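Local atomic coordinates of glutamine aminotransferase class-II domain protein (Ruegeria pomeroyi, PDB entry 3MDN), a protein that probably hydrolyses glutamine to release ammonia, as class-II glutamine amidotransferases of the N-terminal nucleophile fold do. Residues 47-61 / 99-111. Residues are numbered along the deposited sequence; the frame is centred on the assembly and turned at random.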
loop_
_atom_site.group_PDB
_atom_site.type_symbol
_atom_site.label_atom_id
_atom_site.label_comp_id
_atom_site.label_asym_id
_atom_site.label_seq_id
_atom_site.Cartn_x
_atom_site.Cartn_y
_atom_site.Cartn_z
ATOM N N GLY D 47 4.021 1.711 -13.000
ATOM C CA GLY D 47 3.034 1.053 -13.826
ATOM C C GLY D 47 3.655 0.352 -15.015
ATOM O O GLY D 47 4.562 0.877 -15.672
ATOM N N VAL D 48 3.161 -0.844 -15.303
ATOM C CA VAL D 48 3.582 -1.556 -16.495
ATOM C C VAL D 48 2.346 -2.213 -17.097
ATOM O O VAL D 48 1.480 -2.715 -16.374
ATOM C CB VAL D 48 4.721 -2.601 -16.220
ATOM C CG1 VAL D 48 4.256 -3.696 -15.289
ATOM C CG2 VAL D 48 5.203 -3.203 -17.524
ATOM N N ALA D 49 2.251 -2.141 -18.423
ATOM C CA ALA D 49 1.275 -2.888 -19.194
ATOM C C ALA D 49 2.032 -3.831 -20.126
ATOM O O ALA D 49 2.928 -3.385 -20.820
ATOM C CB ALA D 49 0.369 -1.915 -20.012
ATOM N N TRP D 50 1.711 -5.128 -20.137
ATOM C CA TRP D 50 2.494 -6.043 -20.992
ATOM C C TRP D 50 1.609 -7.089 -21.655
ATOM O O TRP D 50 0.589 -7.489 -21.096
ATOM C CB TRP D 50 3.642 -6.721 -20.197
ATOM C CG TRP D 50 3.188 -7.919 -19.355
ATOM C CD1 TRP D 50 3.225 -9.234 -19.714
ATOM C CD2 TRP D 50 2.624 -7.874 -18.045
ATOM N NE1 TRP D 50 2.701 -10.019 -18.709
ATOM C CE2 TRP D 50 2.331 -9.210 -17.666
ATOM C CE3 TRP D 50 2.316 -6.840 -17.157
ATOM C CZ2 TRP D 50 1.773 -9.535 -16.422
ATOM C CZ3 TRP D 50 1.745 -7.169 -15.902
ATOM C CH2 TRP D 50 1.482 -8.495 -15.561
ATOM N N TYR D 51 2.015 -7.544 -22.832
ATOM C CA TYR D 51 1.306 -8.601 -23.538
ATOM C C TYR D 51 2.139 -9.867 -23.472
ATOM O O TYR D 51 3.362 -9.858 -23.676
ATOM C CB TYR D 51 1.074 -8.248 -25.040
ATOM C CG TYR D 51 0.196 -7.037 -25.233
ATOM C CD1 TYR D 51 0.753 -5.763 -25.312
ATOM C CD2 TYR D 51 -1.192 -7.165 -25.329
ATOM C CE1 TYR D 51 -0.055 -4.638 -25.467
ATOM C CE2 TYR D 51 -2.001 -6.055 -25.503
ATOM C CZ TYR D 51 -1.427 -4.796 -25.572
ATOM O OH TYR D 51 -2.212 -3.686 -25.707
ATOM N N ASP D 52 1.461 -10.970 -23.293
ATOM C CA ASP D 52 2.126 -12.233 -23.173
ATOM C C ASP D 52 1.177 -13.226 -23.801
ATOM O O ASP D 52 1.157 -13.378 -25.019
ATOM C CB ASP D 52 2.337 -12.560 -21.680
ATOM C CG ASP D 52 3.232 -13.793 -21.457
ATOM O OD1 ASP D 52 3.735 -14.373 -22.454
ATOM O OD2 ASP D 52 3.438 -14.181 -20.287
ATOM N N ALA D 53 0.317 -13.817 -22.973
ATOM C CA ALA D 53 -0.499 -14.932 -23.421
ATOM C C ALA D 53 -1.884 -14.526 -23.914
ATOM O O ALA D 53 -2.576 -15.310 -24.556
ATOM C CB ALA D 53 -0.655 -16.003 -22.264
ATOM N N ARG D 54 -2.321 -13.329 -23.567
ATOM C CA ARG D 54 -3.698 -12.990 -23.830
ATOM C C ARG D 54 -3.756 -11.840 -24.815
ATOM O O ARG D 54 -2.813 -11.046 -24.918
ATOM C CB ARG D 54 -4.418 -12.615 -22.531
ATOM C CG ARG D 54 -4.407 -13.669 -21.395
ATOM C CD ARG D 54 -5.700 -13.523 -20.617
ATOM N NE ARG D 54 -5.778 -14.263 -19.348
ATOM C CZ ARG D 54 -6.173 -15.532 -19.213
ATOM N NH1 ARG D 54 -6.477 -16.255 -20.282
ATOM N NH2 ARG D 54 -6.233 -16.096 -18.002
ATOM N N PRO D 55 -4.881 -11.709 -25.526
ATOM C CA PRO D 55 -4.934 -10.524 -26.382
ATOM C C PRO D 55 -5.062 -9.268 -25.512
ATOM O O PRO D 55 -4.738 -8.191 -25.971
ATOM C CB PRO D 55 -6.202 -10.742 -27.219
ATOM C CG PRO D 55 -6.760 -12.100 -26.817
ATOM C CD PRO D 55 -6.131 -12.496 -25.538
ATOM N N GLU D 56 -5.546 -9.402 -24.274
ATOM C CA GLU D 56 -5.561 -8.250 -23.345
ATOM C C GLU D 56 -4.220 -8.116 -22.637
ATOM O O GLU D 56 -3.587 -9.108 -22.311
ATOM C CB GLU D 56 -6.653 -8.378 -22.275
ATOM C CG GLU D 56 -8.071 -8.545 -22.801
ATOM C CD GLU D 56 -8.307 -9.925 -23.393
ATOM O OE1 GLU D 56 -7.753 -10.915 -22.860
ATOM O OE2 GLU D 56 -9.039 -10.016 -24.409
ATOM N N PRO D 57 -3.815 -6.885 -22.337
ATOM C CA PRO D 57 -2.508 -6.749 -21.697
ATOM C C PRO D 57 -2.623 -7.021 -20.195
ATOM O O PRO D 57 -3.635 -6.712 -19.609
ATOM C CB PRO D 57 -2.136 -5.277 -21.982
ATOM C CG PRO D 57 -3.532 -4.571 -22.045
ATOM C CD PRO D 57 -4.451 -5.590 -22.652
ATOM N N GLY D 58 -1.606 -7.616 -19.585
ATOM C CA GLY D 58 -1.505 -7.574 -18.120
ATOM C C GLY D 58 -1.257 -6.127 -17.707
ATOM O O GLY D 58 -0.555 -5.399 -18.409
ATOM N N LEU D 59 -1.828 -5.704 -16.590
ATOM C CA LEU D 59 -1.656 -4.341 -16.083
ATOM C C LEU D 59 -1.256 -4.316 -14.583
ATOM O O LEU D 59 -1.954 -4.870 -13.744
ATOM C CB LEU D 59 -2.946 -3.555 -16.305
ATOM C CG LEU D 59 -2.918 -2.065 -15.970
ATOM C CD1 LEU D 59 -1.913 -1.312 -16.889
ATOM C CD2 LEU D 59 -4.314 -1.458 -16.087
ATOM N N TYR D 60 -0.115 -3.705 -14.258
ATOM C CA TYR D 60 0.343 -3.608 -12.874
ATOM C C TYR D 60 0.608 -2.145 -12.585
ATOM O O TYR D 60 1.380 -1.497 -13.288
ATOM C CB TYR D 60 1.623 -4.437 -12.612
ATOM C CG TYR D 60 2.064 -4.446 -11.141
ATOM C CD1 TYR D 60 2.408 -3.257 -10.481
ATOM C CD2 TYR D 60 2.122 -5.629 -10.410
ATOM C CE1 TYR D 60 2.799 -3.247 -9.151
ATOM C CE2 TYR D 60 2.521 -5.630 -9.069
ATOM C CZ TYR D 60 2.852 -4.432 -8.447
ATOM O OH TYR D 60 3.232 -4.410 -7.123
ATOM N N ARG D 61 -0.043 -1.625 -11.553
ATOM C CA ARG D 61 0.170 -0.252 -11.117
ATOM C C ARG D 61 -0.127 -0.034 -9.629
ATOM O O ARG D 61 -1.090 -0.559 -9.071
ATOM C CB ARG D 61 -0.629 0.728 -11.963
ATOM C CG ARG D 61 -2.016 0.280 -12.297
ATOM C CD ARG D 61 -2.625 1.192 -13.353
ATOM N NE ARG D 61 -4.075 1.186 -13.208
ATOM C CZ ARG D 61 -4.904 2.091 -13.716
ATOM N NH1 ARG D 61 -4.440 3.110 -14.416
ATOM N NH2 ARG D 61 -6.212 1.968 -13.506
ATOM N N ASN D 99 -8.247 5.073 -10.563
ATOM C CA ASN D 99 -6.810 5.297 -10.407
ATOM C C ASN D 99 -6.222 6.307 -11.436
ATOM O O ASN D 99 -6.745 6.465 -12.547
ATOM C CB ASN D 99 -6.061 3.953 -10.412
ATOM C CG ASN D 99 -4.624 4.070 -9.925
ATOM O OD1 ASN D 99 -3.738 4.495 -10.671
ATOM N ND2 ASN D 99 -4.381 3.675 -8.671
ATOM N N ASN D 100 -5.146 6.986 -11.015
ATOM C CA ASN D 100 -4.514 8.093 -11.747
ATOM C C ASN D 100 -3.072 7.764 -12.250
ATOM O O ASN D 100 -2.298 8.670 -12.633
ATOM C CB ASN D 100 -4.506 9.366 -10.864
ATOM C CG ASN D 100 -5.917 10.001 -10.668
ATOM O OD1 ASN D 100 -6.034 11.073 -10.064
ATOM N ND2 ASN D 100 -6.968 9.351 -11.174
ATOM N N CYS D 101 -2.720 6.473 -12.257
ATOM C CA CYS D 101 -1.406 6.020 -12.754
ATOM C C CYS D 101 -1.496 5.447 -14.170
ATOM O O CYS D 101 -2.478 4.799 -14.514
ATOM C CB CYS D 101 -0.795 4.964 -11.811
ATOM S SG CYS D 101 -0.285 5.595 -10.183
ATOM N N HIS D 102 -0.475 5.673 -14.990
ATOM C CA HIS D 102 -0.465 5.061 -16.324
ATOM C C HIS D 102 0.261 3.733 -16.171
ATOM O O HIS D 102 0.836 3.462 -15.120
ATOM C CB HIS D 102 0.260 5.922 -17.320
ATOM C CG HIS D 102 -0.214 7.342 -17.397
ATOM N ND1 HIS D 102 -0.426 8.135 -16.281
ATOM C CD2 HIS D 102 -0.456 8.130 -18.468
ATOM C CE1 HIS D 102 -0.796 9.343 -16.662
ATOM N NE2 HIS D 102 -0.800 9.371 -17.984
ATOM N N PRO D 103 0.171 2.853 -17.163
ATOM C CA PRO D 103 -0.697 2.905 -18.318
ATOM C C PRO D 103 -2.157 2.709 -17.928
ATOM O O PRO D 103 -2.452 2.363 -16.775
ATOM C CB PRO D 103 -0.222 1.720 -19.166
ATOM C CG PRO D 103 1.117 1.356 -18.612
ATOM C CD PRO D 103 0.995 1.637 -17.165
ATOM N N PHE D 104 -3.031 3.017 -18.880
ATOM C CA PHE D 104 -4.451 2.712 -18.867
ATOM C C PHE D 104 -4.696 1.581 -19.882
ATOM O O PHE D 104 -3.909 1.366 -20.792
ATOM C CB PHE D 104 -5.256 3.965 -19.227
ATOM C CG PHE D 104 -5.021 5.129 -18.268
ATOM C CD1 PHE D 104 -5.679 5.173 -17.035
ATOM C CD2 PHE D 104 -4.107 6.145 -18.578
ATOM C CE1 PHE D 104 -5.463 6.225 -16.141
ATOM C CE2 PHE D 104 -3.891 7.197 -17.702
ATOM C CZ PHE D 104 -4.575 7.235 -16.475
ATOM N N ALA D 105 -5.752 0.807 -19.689
ATOM C CA ALA D 105 -6.006 -0.311 -20.590
ATOM C C ALA D 105 -7.495 -0.482 -20.696
ATOM O O ALA D 105 -8.215 -0.298 -19.714
ATOM C CB ALA D 105 -5.373 -1.610 -20.032
ATOM N N ALA D 106 -7.956 -0.837 -21.883
ATOM C CA ALA D 106 -9.354 -1.184 -22.070
ATOM C C ALA D 106 -9.390 -2.078 -23.302
ATOM O O ALA D 106 -8.797 -1.733 -24.324
ATOM C CB ALA D 106 -10.207 0.070 -22.254
ATOM N N ARG D 107 -10.044 -3.233 -23.182
ATOM C CA ARG D 107 -10.048 -4.238 -24.243
ATOM C C ARG D 107 -8.621 -4.661 -24.634
ATOM O O ARG D 107 -7.834 -4.983 -23.763
ATOM C CB ARG D 107 -10.809 -3.697 -25.453
ATOM C CG ARG D 107 -12.255 -3.423 -25.112
ATOM C CD ARG D 107 -12.967 -2.747 -26.254
ATOM N NE ARG D 107 -14.321 -2.422 -25.815
ATOM C CZ ARG D 107 -15.251 -1.891 -26.592
ATOM N NH1 ARG D 107 -14.966 -1.620 -27.871
ATOM N NH2 ARG D 107 -16.457 -1.635 -26.092
ATOM N N ARG D 108 -8.284 -4.646 -25.928
ATOM C CA ARG D 108 -6.926 -5.030 -26.379
ATOM C C ARG D 108 -5.844 -3.932 -26.239
ATOM O O ARG D 108 -4.629 -4.211 -26.427
ATOM C CB ARG D 108 -6.923 -5.508 -27.855
ATOM C CG ARG D 108 -7.746 -6.774 -28.201
ATOM C CD ARG D 108 -7.704 -7.060 -29.740
ATOM N NE ARG D 108 -6.336 -6.888 -30.255
ATOM C CZ ARG D 108 -5.971 -6.900 -31.543
ATOM N NH1 ARG D 108 -6.874 -7.082 -32.507
ATOM N NH2 ARG D 108 -4.691 -6.728 -31.866
ATOM N N TRP D 109 -6.275 -2.706 -25.929
ATOM C CA TRP D 109 -5.418 -1.512 -26.048
ATOM C C TRP D 109 -4.882 -1.023 -24.702
ATOM O O TRP D 109 -5.550 -1.186 -23.677
ATOM C CB TRP D 109 -6.199 -0.366 -26.689
ATOM C CG TRP D 109 -6.487 -0.594 -28.123
ATOM C CD1 TRP D 109 -7.494 -1.340 -28.662
ATOM C CD2 TRP D 109 -5.730 -0.073 -29.229
ATOM N NE1 TRP D 109 -7.424 -1.303 -30.055
ATOM C CE2 TRP D 109 -6.345 -0.536 -30.421
ATOM C CE3 TRP D 109 -4.582 0.710 -29.321
ATOM C CZ2 TRP D 109 -5.856 -0.220 -31.686
ATOM C CZ3 TRP D 109 -4.090 1.029 -30.577
ATOM C CH2 TRP D 109 -4.732 0.563 -31.753
ATOM N N CYS D 110 -3.678 -0.459 -24.713
ATOM C CA CYS D 110 -3.156 0.207 -23.528
ATOM C C CYS D 110 -2.505 1.477 -23.965
ATOM O O CYS D 110 -2.244 1.650 -25.151
ATOM C CB CYS D 110 -2.169 -0.670 -22.751
ATOM S SG CYS D 110 -0.759 -1.263 -23.696
ATOM N N PHE D 111 -2.217 2.363 -23.023
ATOM C CA PHE D 111 -1.945 3.747 -23.376
ATOM C C PHE D 111 -1.293 4.457 -22.200
ATOM O O PHE D 111 -1.670 4.243 -21.061
ATOM C CB PHE D 111 -3.296 4.397 -23.715
ATOM C CG PHE D 111 -3.217 5.843 -24.132
ATOM C CD1 PHE D 111 -3.196 6.852 -23.181
ATOM C CD2 PHE D 111 -3.206 6.185 -25.476
ATOM C CE1 PHE D 111 -3.138 8.175 -23.560
ATOM C CE2 PHE D 111 -3.151 7.509 -25.876
ATOM C CZ PHE D 111 -3.110 8.508 -24.915
#
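Tyr-51 reaches across to the tight turn opposite, its OH donating a 2.6 Å hydrogen bond to O of Arg-108; the hydroxyl lies 19° off the carbonyl plane. One face of the ring is covered by CB of Pro-57, while SG of Cys-110 stands obliquely to it, 3.9 Å from CE1. With an alanine in place of Tyr-51, the Arg-108 carbonyl would probably lose this donor, and CB of Pro-57 and SG of Cys-110 the ring they pack on.

At the other end, Arg-61 spans the contact. Its CG sits between the backbone N and the carbonyl carbon (chi1 41°), and from there the extended chain carries the guanidinium to the 99-103 loop. NH1 makes a short but bent, weak hydrogen bond to O of Cys-101 (2.6 Å, 126° at the hydrogen). CB of Asn-99 covers one face of the guanidinium, and the Phe-104 ring meets its edge through CE1. At this end too, Gly-47 makes a nearly straight CA-H...O contact with O of His-102, CA to O 3.5 Å.

Between these ends the packing is apolar. Pro-103, which follows a cis peptide bond, pushes CG to 3.6 Å from CB of Ala-49, and the Leu-59 side chain runs past Pro-103 in the opposite direction, CD1 nearest its ring at CD. Ala-105 CB fits between CG of Pro-57 and CD2 of Leu-59.

In the second shell, an Asx turn from OD1 of Asn-99 to N of Cys-101 shapes the loop that receives Arg-61, and a type II' turn, Ala-106 to Trp-109, presents the Arg-108 carbonyl. The hairpin of strands 47-51 and 58-61 faces the hairpin of 104-106 and 109-114 in the two-sheet sandwich expected of this fold. Strand 84-87 continues the first sheet beside 47-51, strand 185-192 the second beside 109-114, and helix 144-154 packs against Phe-104 and Phe-111.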